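Local coordinates for protein endoglucanase (Humicola insolens, PDB 1DYS) that hydrolyses internal beta-1,4-glucosidic linkages of cellulose, as a family 6 glycoside hydrolase that takes part in the breakdown of plant biomass, at residues F50-I56 with G82-N87; R60-V64 with F120-L124. Residue numbers count along the deposited sequence, not the author numbering.

Contact 1 (F50-I56 with G82-N87); sequences FYWISNI and GLVLYN
Strands 51-53 and 82-85 run parallel in extended conformation, their axes 4.7 Å apart at 25°. The register pairs Tyr-51 with Leu-83, Trp-52 with Val-84 and Ile-53 with Leu-85.

Three backbone hydrogen bonds join them: Tyr-51 N to Gly-82 O (2.9 Å), Val-84 N to Tyr-51 O (2.8 Å) and Ile-53 N to Val-84 O (3.0 Å). Beyond Ile-53 and Leu-85 both chains are loop. There the O atom of a water donates to Ser-54 O (3.0 Å) and Asn-87 OD1 (2.8 Å); Asn-87 ND2 hydrogen-bonds Glu-101.

Gly-82 CA sits 3.4 Å from the Phe-50 ring centroid, over the face, a CH-pi contact; a CB on Gly-82 would clash with this ring. Val-84 CG2 makes another, 3.6 Å from the five-membered ring centroid of Trp-52 (chi1 m). The six-membered ring of Trp-52 turns its edge to the face of Tyr-86 (chi1 t), an offset edge-to-face pair with centroids 5.6 Å apart and planes at 84°.

Tyr-51, Ile-53, Leu-83 and Leu-85 are on the face opposite Trp-52 and Val-84; there Tyr-51 CB meets Leu-83 CD2 at 3.7 Å.

Trp-52 and Ser-54 probably bind substrate, and Tyr-86 OH hydrogen-bonds Asp-92, a likely proton donor. The strand ends thus border the active site. Strand 79-85 also pairs with strand 132-136, while helices 60-74 and 108-126 cover the face bearing Leu-83.

Contact 2 (R60-V64 with F120-L124); sequences RDIDV and FAQKL
Two helical segments, 60-64 and 120-124, lie side by side and point nearly the same way. Their axes are 10.2 Å apart at an angle of 13°. The nearest CA pair is Ile-62 and Lys-123, at 7.4 Å. Both segments have helical backbone angles, with i to i+4 hydrogen bonds from Val-64 N to Arg-60 O (3.2 Å) and from Leu-124 N to Phe-120 O (3.2 Å).

Arg-60 points away from helix 108-126. Its NH1 forms a salt bridge with Glu-115 of the second subunit.

Ile-62 points toward the other helix in the mt rotamer and carries the apolar part of the contact. Ile-62 CD1 lies over the face of the Phe-120 ring, 3.6 Å from the centroid and 7° off the ring normal, a CH-pi contact. Ile-62 CG2 meets Leu-124 CD1 at 3.6 Å, and Ile-62 CB lies 3.9 Å from Lys-123 CD.

Asp-63 (chi1 m) leaves its helix sideways and reaches Lys-123 with its carboxylate. Asp-63 OD2 is 2.6 Å from Lys-123 NZ, a salt bridge; a weak second hydrogen bond joins Lys-123 NZ to Asp-63 OD1 at 3.1 Å. Lys-123 lays its aliphatic chain along Ile-62, and its ammonium group meets the solvent-exposed Asp-63.

Ile-62, Phe-120 and Leu-124 also pack on Leu-83 of strand 79-85. Neighbouring near-parallel helices over parallel strands are a feature of alpha/beta folds, here the distorted alpha/beta barrel of family 6.

In the fold
The centres of the two contacts are 10 Å apart, and contact 2 lies farther from the middle of the chain. Their segments alternate in sequence: 50-56, 60-64, 82-87, then 120-124. Strand 51-53, helix 60-74 and strand 79-85 form a beta-alpha-beta unit, and helix 108-126 follows strand 79-85. The contacts touch directly. Ile-53 CD1 packs on Ile-62 CG1 (3.7 Å), Leu-83 CD1 on Leu-124 CD1 (3.7 Å) and Leu-85 CG on Phe-120 CE2 (3.7 Å). One apolar layer thus joins the sheet to its covering helices, while Trp-52 and Ser-54 of contact 1, which probably bind substrate, lie at the C-terminal end of strand 51-53, by the active site.

Contact 1 (F50-I56 with G82-N87)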
ATOM      1  N   PHE A  50     -10.774 -16.618   1.383  1.00 16.48           N
ATOM      2  CA  PHE A  50      -9.391 -16.794   0.955  1.00 13.84           C
ATOM      3  C   PHE A  50      -8.418 -15.877   1.692  1.00 14.81           C
ATOM      4  O   PHE A  50      -8.765 -14.831   2.249  1.00 15.09           O
ATOM      5  CB  PHE A  50      -9.329 -16.350  -0.530  1.00 13.55           C
ATOM      6  CG  PHE A  50      -9.766 -17.410  -1.487  1.00 13.29           C
ATOM      7  CD1 PHE A  50     -10.980 -18.048  -1.353  1.00 16.48           C
ATOM      8  CD2 PHE A  50      -8.930 -17.788  -2.528  1.00 15.87           C
ATOM      9  CE1 PHE A  50     -11.356 -19.031  -2.235  1.00 15.15           C
ATOM     10  CE2 PHE A  50      -9.284 -18.800  -3.413  1.00 16.11           C
ATOM     11  CZ  PHE A  50     -10.527 -19.432  -3.279  1.00 15.82           C
ATOM     12  N   TYR A  51      -7.162 -16.335   1.686  1.00 11.65           N
ATOM     13  CA  TYR A  51      -6.013 -15.557   2.191  1.00 12.70           C
ATOM     14  C   TYR A  51      -5.334 -14.859   1.018  1.00 11.84           C
ATOM     15  O   TYR A  51      -4.961 -15.526   0.027  1.00 15.79           O
ATOM     16  CB  TYR A  51      -5.013 -16.562   2.789  1.00 13.11           C
ATOM     17  CG  TYR A  51      -5.400 -17.213   4.106  1.00 13.50           C
ATOM     18  CD1 TYR A  51      -6.326 -18.256   4.076  1.00 13.00           C
ATOM     19  CD2 TYR A  51      -4.853 -16.867   5.319  1.00 15.21           C
ATOM     20  CE1 TYR A  51      -6.722 -18.918   5.216  1.00 15.73           C
ATOM     21  CE2 TYR A  51      -5.233 -17.528   6.484  1.00 16.71           C
ATOM     22  CZ  TYR A  51      -6.174 -18.539   6.422  1.00 19.01           C
ATOM     23  OH  TYR A  51      -6.543 -19.170   7.591  1.00 16.58           O
ATOM     24  N   TRP A  52      -5.139 -13.546   1.098  1.00 13.83           N
ATOM     25  CA  TRP A  52      -4.508 -12.791   0.053  1.00 12.86           C
ATOM     26  C   TRP A  52      -2.995 -12.667   0.241  1.00 13.06           C
ATOM     27  O   TRP A  52      -2.520 -12.112   1.222  1.00 15.63           O
ATOM     28  CB  TRP A  52      -5.097 -11.384  -0.032  1.00 13.88           C
ATOM     29  CG  TRP A  52      -6.502 -11.383  -0.588  1.00 11.93           C
ATOM     30  CD1 TRP A  52      -7.623 -11.932  -0.030  1.00 14.24           C
ATOM     31  CD2 TRP A  52      -6.912 -10.826  -1.856  1.00 12.10           C
ATOM     32  NE1 TRP A  52      -8.720 -11.700  -0.814  1.00 10.67           N
ATOM     33  CE2 TRP A  52      -8.292 -11.031  -1.949  1.00 12.07           C
ATOM     34  CE3 TRP A  52      -6.230 -10.162  -2.883  1.00 12.55           C
ATOM     35  CZ2 TRP A  52      -9.027 -10.579  -3.061  1.00 12.99           C
ATOM     36  CZ3 TRP A  52      -6.957  -9.725  -3.983  1.00 13.86           C
ATOM     37  CH2 TRP A  52      -8.353  -9.929  -4.053  1.00 13.59           C
ATOM     38  N   ILE A  53      -2.316 -13.217  -0.779  1.00 11.99           N
ATOM     39  CA  ILE A  53      -0.832 -13.215  -0.713  1.00 13.95           C
ATOM     40  C   ILE A  53      -0.354 -12.111  -1.643  1.00 15.56           C
ATOM     41  O   ILE A  53       0.113 -12.368  -2.781  1.00 13.88           O
ATOM     42  CB  ILE A  53      -0.258 -14.580  -1.092  1.00 11.83           C
ATOM     43  CG1 ILE A  53      -0.878 -15.769  -0.358  1.00 13.23           C
ATOM     44  CG2 ILE A  53       1.257 -14.547  -0.732  1.00 15.04           C
ATOM     45  CD1 ILE A  53      -1.117 -15.659   1.121  1.00 14.75           C
ATOM     46  N   SER A  54      -0.642 -10.887  -1.226  1.00 15.20           N
ATOM     47  CA  SER A  54      -0.558  -9.701  -2.086  1.00 10.25           C
ATOM     48  C   SER A  54       0.826  -9.115  -2.252  1.00 14.35           C
ATOM     49  O   SER A  54       0.967  -8.079  -2.898  1.00 15.04           O
ATOM     50  CB  SER A  54      -1.554  -8.644  -1.595  1.00 13.89           C
ATOM     51  OG  SER A  54      -2.875  -9.214  -1.484  1.00 17.22           O
ATOM     52  N   ASN A  55       1.828  -9.695  -1.631  1.00 15.12           N
ATOM     53  CA  ASN A  55       3.213  -9.247  -1.771  1.00 14.74           C
ATOM     54  C   ASN A  55       4.129 -10.282  -1.119  1.00 15.53           C
ATOM     55  O   ASN A  55       3.681 -11.284  -0.545  1.00 15.28           O
ATOM     56  CB  ASN A  55       3.448  -7.856  -1.208  1.00 14.25           C
ATOM     57  CG  ASN A  55       2.969  -7.791   0.218  1.00 15.84           C
ATOM     58  OD1 ASN A  55       3.433  -8.496   1.109  1.00 15.76           O
ATOM     59  ND2 ASN A  55       1.940  -6.958   0.412  1.00 20.84           N
ATOM     60  N   ILE A  56       5.435 -10.097  -1.289  1.00 13.68           N
ATOM     61  CA  ILE A  56       6.453 -11.063  -0.859  1.00 16.07           C
ATOM     62  C   ILE A  56       6.436 -11.194   0.649  1.00 15.12           C
ATOM     63  O   ILE A  56       6.542 -12.328   1.157  1.00 14.39           O
ATOM     64  CB  ILE A  56       7.842 -10.662  -1.393  1.00 14.99           C
ATOM     65  CG1 ILE A  56       7.936 -11.029  -2.889  1.00 15.05           C
ATOM     66  CG2 ILE A  56       8.972 -11.362  -0.641  1.00 15.64           C
ATOM     67  CD1 ILE A  56       8.981 -10.124  -3.588  1.00 15.09           C
ATOM     68  N   GLY A  82      -8.169 -21.482   0.486  1.00 13.32           N
ATOM     69  CA  GLY A  82      -8.188 -20.585  -0.683  1.00 14.02           C
ATOM     70  C   GLY A  82      -7.023 -19.597  -0.501  1.00 12.83           C
ATOM     71  O   GLY A  82      -6.924 -18.959   0.548  1.00 11.47           O
ATOM     72  N   LEU A  83      -6.232 -19.469  -1.583  1.00 11.68           N
ATOM     73  CA  LEU A  83      -5.119 -18.501  -1.583  1.00 12.33           C
ATOM     74  C   LEU A  83      -5.270 -17.607  -2.821  1.00 13.16           C
ATOM     75  O   LEU A  83      -5.599 -18.129  -3.888  1.00 13.82           O
ATOM     76  CB  LEU A  83      -3.740 -19.167  -1.670  1.00 11.71           C
ATOM     77  CG  LEU A  83      -3.390 -20.070  -0.479  1.00 14.81           C
ATOM     78  CD1 LEU A  83      -2.021 -20.718  -0.762  1.00 14.82           C
ATOM     79  CD2 LEU A  83      -3.389 -19.289   0.808  1.00 13.22           C
ATOM     80  N   VAL A  84      -4.941 -16.324  -2.683  1.00 11.69           N
ATOM     81  CA  VAL A  84      -5.009 -15.421  -3.851  1.00  9.75           C
ATOM     82  C   VAL A  84      -3.545 -15.099  -4.216  1.00 11.01           C
ATOM     83  O   VAL A  84      -2.831 -14.630  -3.353  1.00 14.07           O
ATOM     84  CB  VAL A  84      -5.738 -14.105  -3.541  1.00 12.58           C
ATOM     85  CG1 VAL A  84      -5.936 -13.351  -4.862  1.00 15.29           C
ATOM     86  CG2 VAL A  84      -7.120 -14.380  -2.931  1.00 11.72           C
ATOM     87  N   LEU A  85      -3.135 -15.506  -5.407  1.00 12.20           N
ATOM     88  CA  LEU A  85      -1.753 -15.253  -5.866  1.00 11.40           C
ATOM     89  C   LEU A  85      -1.887 -13.946  -6.632  1.00 12.29           C
ATOM     90  O   LEU A  85      -2.514 -13.903  -7.708  1.00 13.55           O
ATOM     91  CB  LEU A  85      -1.337 -16.445  -6.741  1.00 13.55           C
ATOM     92  CG  LEU A  85       0.132 -16.458  -7.162  1.00 12.40           C
ATOM     93  CD1 LEU A  85       0.590 -17.900  -7.315  1.00 15.19           C
ATOM     94  CD2 LEU A  85       0.320 -15.667  -8.443  1.00 17.10           C
ATOM     95  N   TYR A  86      -1.344 -12.880  -6.034  1.00 13.64           N
ATOM     96  CA  TYR A  86      -1.590 -11.540  -6.567  1.00 10.83           C
ATOM     97  C   TYR A  86      -0.387 -10.621  -6.400  1.00 15.34           C
ATOM     98  O   TYR A  86      -0.376  -9.836  -5.460  1.00 14.86           O
ATOM     99  CB  TYR A  86      -2.827 -10.961  -5.850  1.00 12.42           C
ATOM    100  CG  TYR A  86      -3.313  -9.593  -6.180  1.00 12.60           C
ATOM    101  CD1 TYR A  86      -3.563  -9.171  -7.482  1.00  9.94           C
ATOM    102  CD2 TYR A  86      -3.552  -8.643  -5.174  1.00 13.74           C
ATOM    103  CE1 TYR A  86      -4.063  -7.908  -7.796  1.00 12.13           C
ATOM    104  CE2 TYR A  86      -4.019  -7.382  -5.454  1.00 16.78           C
ATOM    105  CZ  TYR A  86      -4.272  -7.009  -6.765  1.00 15.36           C
ATOM    106  OH  TYR A  86      -4.746  -5.737  -7.017  1.00 14.76           O
ATOM    107  N   ASN A  87       0.589 -10.776  -7.286  1.00 15.39           N
ATOM    108  CA  ASN A  87       1.753  -9.846  -7.213  1.00 10.89           C
ATOM    109  C   ASN A  87       2.347  -9.609  -8.579  1.00 12.51           C
ATOM    110  O   ASN A  87       3.579  -9.386  -8.734  1.00 14.17           O
ATOM    111  CB  ASN A  87       2.754 -10.414  -6.215  1.00 12.53           C
ATOM    112  CG  ASN A  87       3.709  -9.329  -5.702  1.00 15.12           C
ATOM    113  OD1 ASN A  87       3.443  -8.132  -5.810  1.00 13.51           O
ATOM    114  ND2 ASN A  87       4.822  -9.765  -5.142  1.00 14.63           N
TER
HETATM  115  O   HOH W   1       2.831  -6.067  -4.071  1.00 13.16           O

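Contact 2 (R60-V64 with F120-L124)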
ATOM      1  N   ARG A  60       4.397 -15.356   4.103  1.00 15.56           N
ATOM      2  CA  ARG A  60       4.286 -15.920   5.443  1.00 16.80           C
ATOM      3  C   ARG A  60       2.858 -16.296   5.768  1.00 15.95           C
ATOM      4  O   ARG A  60       2.644 -17.246   6.511  1.00 17.25           O
ATOM      5  CB  ARG A  60       4.833 -14.976   6.524  1.00 20.89           C
ATOM      6  CG  ARG A  60       3.990 -13.739   6.797  1.00 24.06           C
ATOM      7  CD  ARG A  60       4.747 -12.657   7.584  1.00 31.87           C
ATOM      8  NE  ARG A  60       5.979 -12.289   6.936  1.00 33.83           N
ATOM      9  CZ  ARG A  60       7.197 -11.888   7.236  1.00 35.90           C
ATOM     10  NH1 ARG A  60       7.642 -11.704   8.477  1.00 29.08           N
ATOM     11  NH2 ARG A  60       8.029 -11.677   6.210  1.00 33.10           N
ATOM     12  N   ASP A  61       1.843 -15.606   5.176  1.00 19.09           N
ATOM     13  CA  ASP A  61       0.458 -15.992   5.395  1.00 15.63           C
ATOM     14  C   ASP A  61       0.149 -17.366   4.798  1.00 15.44           C
ATOM     15  O   ASP A  61      -0.821 -17.989   5.235  1.00 18.75           O
ATOM     16  CB  ASP A  61      -0.535 -14.943   4.888  1.00 14.39           C
ATOM     17  CG  ASP A  61      -0.785 -13.876   5.942  1.00 18.12           C
ATOM     18  OD1 ASP A  61      -0.308 -14.025   7.085  1.00 23.64           O
ATOM     19  OD2 ASP A  61      -1.463 -12.849   5.653  1.00 18.24           O
ATOM     20  N   ILE A  62       0.952 -17.868   3.820  1.00 13.50           N
ATOM     21  CA  ILE A  62       0.682 -19.228   3.352  1.00 16.23           C
ATOM     22  C   ILE A  62       0.990 -20.231   4.467  1.00 20.75           C
ATOM     23  O   ILE A  62       0.246 -21.203   4.703  1.00 16.45           O
ATOM     24  CB  ILE A  62       1.522 -19.545   2.100  1.00 18.28           C
ATOM     25  CG1 ILE A  62       1.145 -18.603   0.958  1.00 18.12           C
ATOM     26  CG2 ILE A  62       1.275 -20.965   1.602  1.00 16.41           C
ATOM     27  CD1 ILE A  62       2.039 -18.802  -0.262  1.00 19.28           C
ATOM     28  N   ASP A  63       2.082 -19.996   5.200  1.00 17.23           N
ATOM     29  CA  ASP A  63       2.413 -20.858   6.341  1.00 19.20           C
ATOM     30  C   ASP A  63       1.286 -20.806   7.373  1.00 19.34           C
ATOM     31  O   ASP A  63       0.883 -21.851   7.918  1.00 22.74           O
ATOM     32  CB  ASP A  63       3.781 -20.501   6.930  1.00 21.12           C
ATOM     33  CG  ASP A  63       4.882 -20.601   5.889  1.00 21.39           C
ATOM     34  OD1 ASP A  63       4.974 -21.586   5.129  1.00 25.66           O
ATOM     35  OD2 ASP A  63       5.725 -19.682   5.763  1.00 30.68           O
ATOM     36  N   VAL A  64       0.768 -19.595   7.618  1.00 17.14           N
ATOM     37  CA  VAL A  64      -0.354 -19.437   8.529  1.00 15.53           C
ATOM     38  C   VAL A  64      -1.554 -20.274   8.061  1.00 14.91           C
ATOM     39  O   VAL A  64      -2.153 -21.012   8.864  1.00 16.37           O
ATOM     40  CB  VAL A  64      -0.800 -17.975   8.712  1.00 17.08           C
ATOM     41  CG1 VAL A  64      -1.992 -17.919   9.672  1.00 18.67           C
ATOM     42  CG2 VAL A  64       0.351 -17.140   9.244  1.00 20.31           C
ATOM     43  N   PHE A 120       6.229 -19.483  -3.360  1.00 16.00           N
ATOM     44  CA  PHE A 120       4.824 -19.852  -3.273  1.00 17.20           C
ATOM     45  C   PHE A 120       4.672 -21.343  -3.605  1.00 15.58           C
ATOM     46  O   PHE A 120       4.088 -22.091  -2.806  1.00 16.71           O
ATOM     47  CB  PHE A 120       4.000 -19.014  -4.251  1.00 14.76           C
ATOM     48  CG  PHE A 120       2.526 -18.886  -3.984  1.00 14.80           C
ATOM     49  CD1 PHE A 120       1.669 -19.982  -3.967  1.00 13.11           C
ATOM     50  CD2 PHE A 120       2.041 -17.594  -3.803  1.00 16.69           C
ATOM     51  CE1 PHE A 120       0.322 -19.755  -3.776  1.00 15.61           C
ATOM     52  CE2 PHE A 120       0.691 -17.355  -3.617  1.00 14.01           C
ATOM     53  CZ  PHE A 120      -0.148 -18.463  -3.585  1.00 15.53           C
ATOM     54  N   ALA A 121       5.299 -21.727  -4.715  1.00 14.93           N
ATOM     55  CA  ALA A 121       5.177 -23.129  -5.147  1.00 15.88           C
ATOM     56  C   ALA A 121       5.841 -24.088  -4.180  1.00 17.20           C
ATOM     57  O   ALA A 121       5.300 -25.182  -3.971  1.00 18.44           O
ATOM     58  CB  ALA A 121       5.727 -23.274  -6.542  1.00 16.02           C
ATOM     59  N   GLN A 122       6.968 -23.690  -3.617  1.00 19.30           N
ATOM     60  CA  GLN A 122       7.688 -24.550  -2.673  1.00 15.89           C
ATOM     61  C   GLN A 122       6.797 -24.880  -1.487  1.00 19.44           C
ATOM     62  O   GLN A 122       6.707 -26.043  -1.065  1.00 17.37           O
ATOM     63  CB  GLN A 122       8.958 -23.836  -2.179  1.00 17.87           C
ATOM     64  CG  GLN A 122       9.726 -24.605  -1.099  1.00 28.60           C
ATOM     65  CD  GLN A 122      10.908 -23.787  -0.602  1.00 38.44           C
ATOM     66  OE1 GLN A 122      11.273 -22.735  -1.138  1.00 38.79           O
ATOM     67  NE2 GLN A 122      11.555 -24.264   0.457  1.00 33.90           N
ATOM     68  N   LYS A 123       6.162 -23.841  -0.916  1.00 17.09           N
ATOM     69  CA  LYS A 123       5.308 -24.055   0.245  1.00 16.59           C
ATOM     70  C   LYS A 123       4.103 -24.932  -0.050  1.00 14.92           C
ATOM     71  O   LYS A 123       3.764 -25.817   0.736  1.00 16.41           O
ATOM     72  CB  LYS A 123       4.761 -22.659   0.660  1.00 16.25           C
ATOM     73  CG  LYS A 123       5.863 -21.887   1.401  1.00 17.30           C
ATOM     74  CD  LYS A 123       5.256 -20.526   1.782  1.00 20.49           C
ATOM     75  CE  LYS A 123       6.355 -19.562   2.249  1.00 18.08           C
ATOM     76  NZ  LYS A 123       7.017 -20.031   3.482  1.00 22.16           N
ATOM     77  N   LEU A 124       3.481 -24.763  -1.224  1.00 15.41           N
ATOM     78  CA  LEU A 124       2.320 -25.615  -1.523  1.00 13.86           C
ATOM     79  C   LEU A 124       2.745 -27.038  -1.883  1.00 17.17           C
ATOM     80  O   LEU A 124       2.039 -27.959  -1.466  1.00 19.88           O
ATOM     81  CB  LEU A 124       1.482 -25.009  -2.652  1.00 15.51           C
ATOM     82  CG  LEU A 124       0.385 -24.025  -2.221  1.00 15.13           C
ATOM     83  CD1 LEU A 124       0.965 -22.818  -1.493  1.00 17.75           C
ATOM     84  CD2 LEU A 124      -0.310 -23.520  -3.479  1.00 15.78           C
TER